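Local coordinates for beta-glucuronidase (Dictyoglomus thermophilum, PDB 6XXW), which probably hydrolyses beta-D-glucuronides, releasing D-glucuronic acid, at residues A[38-44]-A[73-78]; A[139-145]-A[178-182]; A[226-230]-A[258-262]; A[209-215]-A[241-247]. All coordinates share one frame; numbering follows the deposited sequence.

Contact 1: A[38-44]-A[73-78]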
# COMPACT_ATOMS: atom_id res chain seq x y z
N VAL A 38 -11.16 -26.56 -18.92
CA VAL A 38 -10.54 -25.71 -19.94
C VAL A 38 -11.28 -25.89 -21.25
O VAL A 38 -11.37 -27.01 -21.78
CB VAL A 38 -9.05 -26.05 -20.11
CG1 VAL A 38 -8.42 -25.18 -21.18
CG2 VAL A 38 -8.31 -25.91 -18.79
N TRP A 39 -11.80 -24.79 -21.81
CA TRP A 39 -12.49 -24.82 -23.09
C TRP A 39 -11.69 -24.07 -24.14
O TRP A 39 -10.79 -23.29 -23.82
CB TRP A 39 -13.87 -24.17 -22.98
CG TRP A 39 -14.92 -24.88 -22.17
CD1 TRP A 39 -14.80 -25.38 -20.91
CD2 TRP A 39 -16.27 -25.12 -22.57
NE1 TRP A 39 -15.99 -25.92 -20.49
CE2 TRP A 39 -16.91 -25.77 -21.50
CE3 TRP A 39 -17.00 -24.83 -23.72
CZ2 TRP A 39 -18.26 -26.15 -21.55
CZ3 TRP A 39 -18.33 -25.21 -23.78
CH2 TRP A 39 -18.94 -25.87 -22.71
N GLU A 40 -12.04 -24.28 -25.40
CA GLU A 40 -11.49 -23.40 -26.43
C GLU A 40 -12.42 -22.20 -26.59
O GLU A 40 -13.62 -22.29 -26.34
CB GLU A 40 -11.33 -24.15 -27.76
CG GLU A 40 -10.17 -25.13 -27.74
CD GLU A 40 -9.96 -25.84 -29.06
OE1 GLU A 40 -10.54 -26.92 -29.25
OE2 GLU A 40 -9.18 -25.35 -29.90
N PHE A 41 -11.84 -21.07 -27.00
CA PHE A 41 -12.53 -19.78 -26.94
C PHE A 41 -12.06 -18.91 -28.10
O PHE A 41 -10.87 -18.88 -28.42
CB PHE A 41 -12.26 -19.10 -25.58
CG PHE A 41 -12.79 -17.68 -25.44
CD1 PHE A 41 -12.09 -16.59 -25.96
CD2 PHE A 41 -13.94 -17.43 -24.71
CE1 PHE A 41 -12.57 -15.29 -25.80
CE2 PHE A 41 -14.42 -16.13 -24.55
CZ PHE A 41 -13.73 -15.07 -25.09
N ARG A 42 -13.00 -18.21 -28.72
CA ARG A 42 -12.66 -17.26 -29.78
C ARG A 42 -13.68 -16.13 -29.78
O ARG A 42 -14.74 -16.24 -29.17
CB ARG A 42 -12.62 -17.93 -31.16
CG ARG A 42 -13.96 -18.52 -31.58
CD ARG A 42 -13.88 -19.26 -32.92
NE ARG A 42 -15.21 -19.69 -33.32
CZ ARG A 42 -16.05 -18.92 -34.00
NH1 ARG A 42 -17.26 -19.37 -34.30
NH2 ARG A 42 -15.66 -17.70 -34.38
N THR A 43 -13.33 -15.04 -30.45
CA THR A 43 -14.24 -13.92 -30.62
C THR A 43 -14.85 -13.95 -32.02
O THR A 43 -14.42 -14.71 -32.89
CB THR A 43 -13.55 -12.58 -30.36
OG1 THR A 43 -12.48 -12.40 -31.29
CG2 THR A 43 -13.00 -12.50 -28.93
N GLU A 44 -15.84 -13.09 -32.22
CA GLU A 44 -16.66 -13.13 -33.44
C GLU A 44 -15.81 -13.00 -34.70
O GLU A 44 -14.90 -12.17 -34.77
CB GLU A 44 -17.70 -12.01 -33.40
CG GLU A 44 -18.93 -12.29 -34.26
CD GLU A 44 -20.09 -11.38 -33.90
OE1 GLU A 44 -19.86 -10.33 -33.25
OE2 GLU A 44 -21.24 -11.73 -34.26
N ARG A 73 -19.89 -10.82 -29.63
CA ARG A 73 -20.11 -12.25 -29.44
C ARG A 73 -18.80 -12.98 -29.25
O ARG A 73 -17.81 -12.70 -29.94
CB ARG A 73 -20.87 -12.83 -30.64
CG ARG A 73 -22.31 -12.34 -30.70
CD ARG A 73 -23.08 -12.89 -31.89
NE ARG A 73 -24.33 -12.16 -32.09
CZ ARG A 73 -24.47 -11.10 -32.89
NH1 ARG A 73 -23.43 -10.64 -33.58
NH2 ARG A 73 -25.65 -10.50 -33.02
N VAL A 74 -18.78 -13.92 -28.31
CA VAL A 74 -17.64 -14.81 -28.13
C VAL A 74 -18.19 -16.24 -28.19
O VAL A 74 -19.39 -16.47 -28.05
CB VAL A 74 -16.87 -14.55 -26.82
CG1 VAL A 74 -16.49 -13.05 -26.72
CG2 VAL A 74 -17.69 -14.99 -25.61
N TYR A 75 -17.29 -17.19 -28.43
CA TYR A 75 -17.68 -18.56 -28.72
C TYR A 75 -16.81 -19.50 -27.91
O TYR A 75 -15.58 -19.43 -27.99
CB TYR A 75 -17.56 -18.87 -30.22
CG TYR A 75 -18.38 -17.92 -31.05
CD1 TYR A 75 -17.89 -16.66 -31.39
CD2 TYR A 75 -19.66 -18.27 -31.48
CE1 TYR A 75 -18.65 -15.76 -32.13
CE2 TYR A 75 -20.42 -17.38 -32.23
CZ TYR A 75 -19.91 -16.13 -32.55
OH TYR A 75 -20.67 -15.25 -33.29
N TYR A 76 -17.44 -20.37 -27.13
CA TYR A 76 -16.78 -21.42 -26.36
C TYR A 76 -17.01 -22.76 -27.04
O TYR A 76 -18.07 -22.98 -27.62
CB TYR A 76 -17.34 -21.48 -24.95
CG TYR A 76 -16.99 -20.32 -24.04
CD1 TYR A 76 -17.65 -19.11 -24.14
CD2 TYR A 76 -16.02 -20.47 -23.04
CE1 TYR A 76 -17.34 -18.04 -23.27
CE2 TYR A 76 -15.71 -19.42 -22.17
CZ TYR A 76 -16.37 -18.21 -22.29
OH TYR A 76 -16.06 -17.19 -21.43
N LYS A 77 -16.01 -23.65 -26.98
CA LYS A 77 -16.10 -24.95 -27.64
C LYS A 77 -15.43 -26.02 -26.79
O LYS A 77 -14.36 -25.79 -26.22
CB LYS A 77 -15.43 -24.93 -29.02
CG LYS A 77 -15.45 -26.28 -29.74
CD LYS A 77 -15.01 -26.14 -31.19
CE LYS A 77 -13.92 -27.14 -31.53
NZ LYS A 77 -13.30 -26.86 -32.86
N LYS A 78 -16.04 -27.21 -26.74
CA LYS A 78 -15.49 -28.32 -25.97
C LYS A 78 -16.02 -29.64 -26.51
O LYS A 78 -17.18 -29.73 -26.92
CB LYS A 78 -15.83 -28.21 -24.48
CG LYS A 78 -15.01 -29.14 -23.59
CD LYS A 78 -15.19 -28.85 -22.12
CE LYS A 78 -14.00 -29.37 -21.33
NZ LYS A 78 -14.37 -29.70 -19.93
O HOH W 1 -12.54 -27.92 -27.34
O HOH W 2 -10.69 -26.16 -32.49
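The carbonyl oxygen of Lys77 takes two donors: the backbone N of Glu40 at 2.9 Å, and a water that also donates to Glu40 OE1. A second water accepts from Lys77 NZ at 2.7 Å and donates to Glu40 OE2, so these two side chains, lying side by side, are joined through solvent; their charged atoms stay 4.5 Å apart (Glu40 OE1 to Lys77 NZ). Beside them, Arg42 swings CG between its backbone N and carbonyl carbon (chi1 62°), and the extended chain then lays the guanidinium flat on the Tyr75 ring. Planes only 2° apart, with Arg42 CZ 4.2 Å from the ring centroid, meet the criteria for a cation-pi stack; Asp46 O holds Arg42 NH2. On the other side of the sheet the edge of Phe41 meets the face of Tyr76 in a T-shaped pair, planes at 82°, with Phe41 CD2 3.5 Å from Tyr76 CZ. Farther along, Lys78 CD rests over the five-membered ring of Trp39 in a CH-pi contact. Paired backbone bonds at Glu40-Lys77 and Arg42-Tyr75 identify neighbouring antiparallel strands of the jelly-roll sugar-binding domain characteristic of family 2.

Contact 2: A[139-145]-A[178-182]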
# COMPACT_ATOMS: atom_id res chain seq x y z
N ILE A 139 -20.97 -22.75 -27.27
CA ILE A 139 -21.82 -21.79 -26.59
C ILE A 139 -21.42 -20.40 -27.05
O ILE A 139 -20.25 -20.00 -26.90
CB ILE A 139 -21.74 -21.91 -25.05
CG1 ILE A 139 -22.24 -23.29 -24.63
CG2 ILE A 139 -22.56 -20.78 -24.38
CD1 ILE A 139 -22.01 -23.66 -23.17
N MET A 140 -22.35 -19.68 -27.65
CA MET A 140 -22.15 -18.28 -28.00
C MET A 140 -22.67 -17.43 -26.86
O MET A 140 -23.74 -17.69 -26.31
CB MET A 140 -22.87 -17.94 -29.31
CG MET A 140 -22.64 -16.54 -29.85
SD MET A 140 -23.51 -15.21 -28.94
CE MET A 140 -25.23 -15.63 -29.22
N VAL A 141 -21.90 -16.41 -26.49
CA VAL A 141 -22.29 -15.47 -25.45
C VAL A 141 -22.09 -14.06 -26.01
O VAL A 141 -21.04 -13.77 -26.57
CB VAL A 141 -21.47 -15.65 -24.16
CG1 VAL A 141 -21.93 -14.66 -23.10
CG2 VAL A 141 -21.56 -17.11 -23.64
N ASP A 142 -23.10 -13.21 -25.83
CA ASP A 142 -23.07 -11.83 -26.32
C ASP A 142 -23.24 -10.92 -25.11
O ASP A 142 -24.20 -11.07 -24.36
CB ASP A 142 -24.19 -11.61 -27.35
CG ASP A 142 -24.06 -10.29 -28.13
OD1 ASP A 142 -23.41 -9.35 -27.66
OD2 ASP A 142 -24.64 -10.20 -29.22
N ASN A 143 -22.28 -10.00 -24.90
CA ASN A 143 -22.34 -9.10 -23.76
C ASN A 143 -22.88 -7.72 -24.13
O ASN A 143 -22.82 -6.80 -23.31
CB ASN A 143 -20.95 -8.96 -23.11
CG ASN A 143 -19.93 -8.36 -24.03
OD1 ASN A 143 -20.20 -8.16 -25.21
ND2 ASN A 143 -18.74 -8.04 -23.49
N THR A 144 -23.41 -7.56 -25.34
CA THR A 144 -23.96 -6.29 -25.79
C THR A 144 -25.24 -5.99 -25.02
O THR A 144 -26.21 -6.75 -25.11
CB THR A 144 -24.24 -6.34 -27.29
OG1 THR A 144 -23.05 -6.76 -27.97
CG2 THR A 144 -24.65 -4.96 -27.80
N LEU A 145 -25.27 -4.90 -24.28
CA LEU A 145 -26.48 -4.54 -23.54
C LEU A 145 -27.45 -3.78 -24.43
O LEU A 145 -27.06 -3.13 -25.41
CB LEU A 145 -26.12 -3.69 -22.32
CG LEU A 145 -25.20 -4.36 -21.29
CD1 LEU A 145 -24.54 -3.32 -20.39
CD2 LEU A 145 -25.99 -5.38 -20.49
N ASN A 178 -19.13 -4.75 -16.44
CA ASN A 178 -19.89 -5.62 -17.33
C ASN A 178 -19.07 -6.85 -17.73
O ASN A 178 -18.78 -7.10 -18.90
CB ASN A 178 -20.34 -4.84 -18.56
CG ASN A 178 -21.32 -5.61 -19.44
OD1 ASN A 178 -22.25 -6.27 -18.95
ND2 ASN A 178 -21.11 -5.53 -20.75
N TYR A 179 -18.67 -7.62 -16.71
CA TYR A 179 -17.99 -8.89 -16.95
C TYR A 179 -18.87 -9.81 -17.79
O TYR A 179 -20.09 -9.85 -17.63
CB TYR A 179 -17.67 -9.59 -15.62
CG TYR A 179 -16.40 -9.16 -14.92
CD1 TYR A 179 -15.15 -9.32 -15.52
CD2 TYR A 179 -16.45 -8.64 -13.62
CE1 TYR A 179 -13.98 -8.92 -14.86
CE2 TYR A 179 -15.29 -8.26 -12.95
CZ TYR A 179 -14.06 -8.40 -13.57
OH TYR A 179 -12.94 -8.02 -12.88
N SER A 180 -18.23 -10.59 -18.67
CA SER A 180 -18.96 -11.50 -19.53
C SER A 180 -18.25 -12.84 -19.63
O SER A 180 -17.06 -12.98 -19.30
CB SER A 180 -19.14 -10.92 -20.94
OG SER A 180 -19.94 -11.81 -21.73
N GLY A 181 -18.99 -13.83 -20.11
CA GLY A 181 -18.51 -15.19 -20.23
C GLY A 181 -19.50 -16.15 -19.62
O GLY A 181 -20.64 -15.80 -19.31
N ILE A 182 -19.06 -17.40 -19.44
CA ILE A 182 -19.87 -18.43 -18.81
C ILE A 182 -19.51 -18.43 -17.33
O ILE A 182 -18.47 -18.96 -16.93
CB ILE A 182 -19.66 -19.81 -19.43
CG1 ILE A 182 -20.00 -19.78 -20.93
CG2 ILE A 182 -20.57 -20.84 -18.73
CD1 ILE A 182 -19.54 -21.03 -21.68
O HOH W 3 -17.33 -7.81 -21.06
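Over one face of the Asn178 carboxamide sits Leu145, whose CD1 is 4.0 Å from Asn178 OD1, the two side chains arriving from opposite directions. The same amide turns an N-H of ND2 toward Asn143 O; at 3.3 Å this hydrogen bond is weak, although its 164° angle at hydrogen is nearly straight. Asn143 has CG between its backbone N and carbonyl carbon (chi1 63°), which carries its carboxamide to a water that accepts from Asn143 ND2 at 2.8 Å and donates to Asn178 O. The backbone itself sets Asn143 CB 3.3 Å from Ser180 OG. That hydroxyl also touches Val141 CG1 and has its hydrogen-bond partner in Ala99 O. Beyond it the side-chain packing is apolar: Ile182 lays CG1 near Val141 CG2 and crosses Ile139 at about a right angle. Ile182 CD1 lies 3.9 Å from Ile139 CD1. At the end of the strand, an Asx turn begins at Asp142, whose OD1 receives both N and OG1 of Thr144. Within the family 2 sugar-binding domain, the end of strand 134-142 thus meets the segment leading into strand 181-183. Every touching residue is buried, yet one weak bond spans the segments directly. The polar ends are instead satisfied from outside, Asn143 by Gly72 and Tyr70 and Asn178 OD1 by His100, which implies a junction held by hydrophobic packing and a shared hydrogen-bond network.

Contact 3: A[226-230]-A[258-262]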
# COMPACT_ATOMS: atom_id res chain seq x y z
N ILE A 226 -40.42 -38.76 1.75
CA ILE A 226 -39.91 -39.02 3.09
C ILE A 226 -39.11 -37.81 3.54
O ILE A 226 -38.39 -37.21 2.74
CB ILE A 226 -39.04 -40.29 3.12
CG1 ILE A 226 -39.90 -41.53 2.82
CG2 ILE A 226 -38.32 -40.44 4.45
CD1 ILE A 226 -39.13 -42.60 2.08
N LEU A 227 -39.24 -37.46 4.81
CA LEU A 227 -38.47 -36.39 5.42
C LEU A 227 -37.60 -36.98 6.51
O LEU A 227 -38.10 -37.74 7.36
CB LEU A 227 -39.41 -35.33 5.98
CG LEU A 227 -38.78 -33.98 6.30
CD1 LEU A 227 -38.42 -33.26 5.01
CD2 LEU A 227 -39.76 -33.17 7.10
N ARG A 228 -36.31 -36.64 6.49
CA ARG A 228 -35.34 -37.14 7.45
C ARG A 228 -34.71 -35.98 8.20
O ARG A 228 -34.48 -34.91 7.63
CB ARG A 228 -34.23 -37.95 6.76
CG ARG A 228 -34.68 -39.30 6.28
CD ARG A 228 -33.53 -39.98 5.57
NE ARG A 228 -33.88 -41.36 5.25
CZ ARG A 228 -34.25 -41.75 4.05
NH1 ARG A 228 -34.33 -40.87 3.06
NH2 ARG A 228 -34.55 -43.03 3.84
N ASP A 229 -34.41 -36.20 9.48
CA ASP A 229 -33.75 -35.18 10.28
C ASP A 229 -32.24 -35.25 10.06
O ASP A 229 -31.75 -35.97 9.18
CB ASP A 229 -34.16 -35.30 11.76
CG ASP A 229 -33.62 -36.56 12.45
OD1 ASP A 229 -32.77 -37.28 11.88
OD2 ASP A 229 -34.06 -36.83 13.58
N LYS A 230 -31.49 -34.51 10.89
CA LYS A 230 -30.03 -34.42 10.75
C LYS A 230 -29.35 -35.78 10.88
O LYS A 230 -28.30 -36.00 10.28
CB LYS A 230 -29.48 -33.47 11.82
CG LYS A 230 -29.82 -33.90 13.26
CD LYS A 230 -29.33 -32.91 14.32
CE LYS A 230 -30.26 -32.95 15.55
NZ LYS A 230 -29.79 -32.09 16.68
N PRO A 258 -29.28 -23.08 11.92
CA PRO A 258 -29.65 -23.48 10.54
C PRO A 258 -30.01 -24.96 10.40
O PRO A 258 -29.37 -25.71 9.66
CB PRO A 258 -28.38 -23.14 9.76
CG PRO A 258 -27.27 -23.36 10.75
CD PRO A 258 -27.83 -22.84 12.05
N TYR A 259 -31.06 -25.39 11.07
CA TYR A 259 -31.42 -26.80 11.01
C TYR A 259 -32.07 -27.13 9.67
O TYR A 259 -33.02 -26.47 9.25
CB TYR A 259 -32.34 -27.17 12.16
CG TYR A 259 -32.42 -28.67 12.36
CD1 TYR A 259 -33.28 -29.45 11.60
CD2 TYR A 259 -31.62 -29.30 13.30
CE1 TYR A 259 -33.35 -30.81 11.77
CE2 TYR A 259 -31.68 -30.66 13.48
CZ TYR A 259 -32.55 -31.41 12.71
OH TYR A 259 -32.60 -32.77 12.89
N LEU A 260 -31.55 -28.17 8.99
CA LEU A 260 -32.09 -28.62 7.71
C LEU A 260 -32.59 -30.06 7.82
O LEU A 260 -31.91 -30.93 8.37
CB LEU A 260 -31.04 -28.52 6.60
CG LEU A 260 -30.57 -27.10 6.25
CD1 LEU A 260 -29.36 -27.13 5.32
CD2 LEU A 260 -31.72 -26.29 5.62
N TYR A 261 -33.78 -30.31 7.28
CA TYR A 261 -34.31 -31.65 7.06
C TYR A 261 -34.07 -32.02 5.60
O TYR A 261 -34.02 -31.15 4.73
CB TYR A 261 -35.82 -31.70 7.36
CG TYR A 261 -36.20 -31.50 8.81
CD1 TYR A 261 -36.26 -30.23 9.37
CD2 TYR A 261 -36.50 -32.59 9.62
CE1 TYR A 261 -36.60 -30.05 10.70
CE2 TYR A 261 -36.84 -32.42 10.95
CZ TYR A 261 -36.90 -31.14 11.48
OH TYR A 261 -37.25 -30.96 12.80
N ASN A 262 -33.93 -33.31 5.33
CA ASN A 262 -33.71 -33.77 3.96
C ASN A 262 -35.00 -34.35 3.41
O ASN A 262 -35.55 -35.30 3.98
CB ASN A 262 -32.59 -34.80 3.86
CG ASN A 262 -32.20 -35.09 2.43
OD1 ASN A 262 -32.65 -36.07 1.82
ND2 ASN A 262 -31.38 -34.21 1.85
O HOH W 4 -34.34 -37.68 3.28
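Two torsions bring Lys230 and Tyr259 together. Tyr259 carries CG opposite its own N (chi1 -164°), sending the phenol across to the turn, where Tyr259 OH accepts the backbone N-H of Lys230 at 2.9 Å, nearly straight at 169°. Lys230 folds CG between its N and carbonyl carbon (chi1 58°), which brings its aliphatic chain across the phenol at about a right angle and along the ring edge, Lys230 CD lying 3.4 Å from Tyr259 CE2. Asp229 CB presses on the same hydroxyl, while its OD1 accepts from the N atoms of Asp231 and Asn233, which helps to shape the turn. Tyr259 is itself placed against the next aromatic residue, with CE1 3.5 Å above the plane of the Tyr261 ring. One step back toward the strands, Arg228 and Asn262 form an antiparallel hydrogen-bonded pair, and Leu227 CD1 packs 3.8 Å from Tyr261 CB. One water joins Arg228 and Asn262 a second time, donating to Asn262 O and to Asn262 OD1, each at 2.8 Å, and accepting from Arg228 NH1, which lies in a salt bridge with Glu264. Asn262 O thus has two donors, the water and Arg228 N. In this immunoglobulin-like domain, then, the strand pairing passes into a turn where a phenol oxygen takes over as acceptor, so that side-chain and solvent bonds continue the grip beyond the backbone pair.

Contact 4: A[209-215]-A[241-247]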
# COMPACT_ATOMS: atom_id res chain seq x y z
N SER A 209 -46.42 -28.58 16.15
CA SER A 209 -45.86 -29.27 15.00
C SER A 209 -45.51 -28.27 13.91
O SER A 209 -45.92 -27.11 13.94
CB SER A 209 -46.84 -30.31 14.44
OG SER A 209 -47.11 -31.33 15.38
N ALA A 210 -44.75 -28.75 12.94
CA ALA A 210 -44.59 -28.04 11.69
C ALA A 210 -45.15 -28.91 10.57
O ALA A 210 -45.13 -30.14 10.65
CB ALA A 210 -43.12 -27.70 11.42
N LEU A 211 -45.67 -28.25 9.54
CA LEU A 211 -46.15 -28.93 8.34
C LEU A 211 -45.27 -28.54 7.17
O LEU A 211 -44.93 -27.37 7.00
CB LEU A 211 -47.60 -28.58 8.05
CG LEU A 211 -48.49 -28.62 9.28
CD1 LEU A 211 -49.63 -27.65 9.08
CD2 LEU A 211 -48.98 -30.04 9.48
N VAL A 212 -44.89 -29.53 6.38
CA VAL A 212 -44.21 -29.31 5.12
C VAL A 212 -45.20 -29.73 4.05
O VAL A 212 -45.45 -30.92 3.87
CB VAL A 212 -42.90 -30.11 5.04
CG1 VAL A 212 -42.28 -29.95 3.67
CG2 VAL A 212 -41.93 -29.66 6.13
N LYS A 213 -45.78 -28.75 3.37
CA LYS A 213 -46.74 -29.02 2.30
C LYS A 213 -46.03 -29.05 0.96
O LYS A 213 -45.15 -28.23 0.70
CB LYS A 213 -47.85 -27.97 2.29
CG LYS A 213 -48.65 -27.90 3.58
CD LYS A 213 -49.60 -26.70 3.57
CE LYS A 213 -50.70 -26.84 4.60
NZ LYS A 213 -51.81 -25.86 4.37
N TYR A 214 -46.40 -30.01 0.12
CA TYR A 214 -45.64 -30.18 -1.11
C TYR A 214 -46.56 -30.52 -2.27
O TYR A 214 -47.65 -31.07 -2.09
CB TYR A 214 -44.55 -31.27 -0.96
CG TYR A 214 -45.09 -32.69 -0.92
CD1 TYR A 214 -45.31 -33.41 -2.10
CD2 TYR A 214 -45.40 -33.30 0.30
CE1 TYR A 214 -45.82 -34.73 -2.06
CE2 TYR A 214 -45.91 -34.60 0.34
CZ TYR A 214 -46.12 -35.30 -0.83
OH TYR A 214 -46.62 -36.59 -0.79
N SER A 215 -46.09 -30.17 -3.46
CA SER A 215 -46.68 -30.55 -4.73
C SER A 215 -45.54 -30.87 -5.69
O SER A 215 -44.52 -30.17 -5.69
CB SER A 215 -47.56 -29.42 -5.29
OG SER A 215 -48.57 -29.97 -6.11
N LYS A 241 -48.68 -37.40 -4.90
CA LYS A 241 -48.03 -36.38 -5.72
C LYS A 241 -48.12 -35.00 -5.08
O LYS A 241 -47.27 -34.14 -5.34
CB LYS A 241 -48.67 -36.37 -7.11
CG LYS A 241 -47.93 -35.59 -8.18
CD LYS A 241 -48.58 -35.81 -9.55
CE LYS A 241 -47.75 -35.20 -10.67
NZ LYS A 241 -48.29 -35.49 -12.04
N SER A 242 -49.17 -34.77 -4.29
CA SER A 242 -49.28 -33.62 -3.40
C SER A 242 -49.58 -34.14 -2.00
O SER A 242 -50.09 -35.25 -1.83
CB SER A 242 -50.38 -32.64 -3.86
OG SER A 242 -51.66 -33.22 -3.71
N GLY A 243 -49.26 -33.34 -0.99
CA GLY A 243 -49.60 -33.74 0.36
C GLY A 243 -48.95 -32.88 1.41
O GLY A 243 -48.36 -31.83 1.12
N VAL A 244 -49.09 -33.33 2.65
CA VAL A 244 -48.58 -32.61 3.81
C VAL A 244 -47.78 -33.59 4.66
O VAL A 244 -48.18 -34.75 4.83
CB VAL A 244 -49.72 -31.97 4.64
CG1 VAL A 244 -50.55 -31.02 3.78
CG2 VAL A 244 -50.63 -33.04 5.23
N LEU A 245 -46.62 -33.15 5.13
CA LEU A 245 -45.78 -33.93 6.04
C LEU A 245 -45.81 -33.25 7.40
O LEU A 245 -45.52 -32.05 7.49
CB LEU A 245 -44.35 -34.02 5.51
CG LEU A 245 -44.19 -34.66 4.12
CD1 LEU A 245 -42.96 -34.10 3.39
CD2 LEU A 245 -44.10 -36.19 4.24
N GLU A 246 -46.16 -34.00 8.44
CA GLU A 246 -46.22 -33.45 9.79
C GLU A 246 -44.93 -33.77 10.53
O GLU A 246 -44.53 -34.93 10.61
CB GLU A 246 -47.40 -33.98 10.59
CG GLU A 246 -47.61 -33.17 11.87
CD GLU A 246 -48.65 -33.78 12.78
OE1 GLU A 246 -49.30 -34.75 12.36
OE2 GLU A 246 -48.81 -33.27 13.92
N VAL A 247 -44.32 -32.74 11.11
CA VAL A 247 -43.10 -32.91 11.90
C VAL A 247 -43.43 -32.52 13.33
O VAL A 247 -43.65 -31.33 13.63
CB VAL A 247 -41.93 -32.08 11.35
CG1 VAL A 247 -40.69 -32.26 12.20
CG2 VAL A 247 -41.63 -32.51 9.94
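Strands 209-215 and 242-247 are antiparallel neighbours in the three-stranded sheet of an immunoglobulin-like beta-sandwich; the axes of these short segments approach to 4.5 Å. The first shell is the backbone: Ala210 with Val247, Val212 with Leu245 and Tyr214 with Gly243 are hydrogen-bonded pairs, each joined by two N-H...O bonds. The straightest, Val247 N to Ala210 O, measures 2.8 Å and is 171° at hydrogen. At the Ser209 end a side-chain bond is added: Ser209 OG donates to Glu246 OE2 at 3.0 Å, using the anti lone pair of that oxygen. On the face that carries Glu246, Lys213 and Val244 run side by side, with Lys213 CG 3.7 Å from Val244 CG1, before the amine of Lys213 continues to a salt bridge with Glu204 on strand 198-206. The opposite face looks into the sandwich. There Val212 and Leu245 pack CB against CB, and Leu245 CD1 comes 4.0 Å from Tyr214 CD2; Val225 on strand 223-228 and Leu263 on strand 257-268 cover this layer. Tyr214 adopts chi1 73°, which folds its ring back over the partner strand, where Gly243 presents bare backbone. Gly243 N stands 3.6 Å above the centre of the ring plane, and Gly243 CA makes a CH-pi contact with it. What fixes the phenol end lies one step farther out: Tyr214 OH is hydrogen-bonded to both Gly240 O and Asn238 ND2.

From the N terminus, contact 1 closes a loop of 28 intervening residues, joining strands 32-43 and 73-81. Contact 2 then closes one of 32, packing the end of strand 134-142 against the segment entering strand 181-183. The two are in series yet adjoin, because strands 73-81 and 134-142 are sheet neighbours: Tyr76 N lies 2.8 Å from Ile139 O. Farther on, contact 4 opens at 209-215, contact 3 opens at 226-230, contact 4 closes at 241-247 and contact 3 closes at 258-262, so these two cross. Leu227 CD2 meets Val247 CG2 at 3.5 Å, joining the two sheets of the second domain. Contacts 1 and 3 do not touch (nearest atoms about 28 Å apart); the two pairs lie in separate domains.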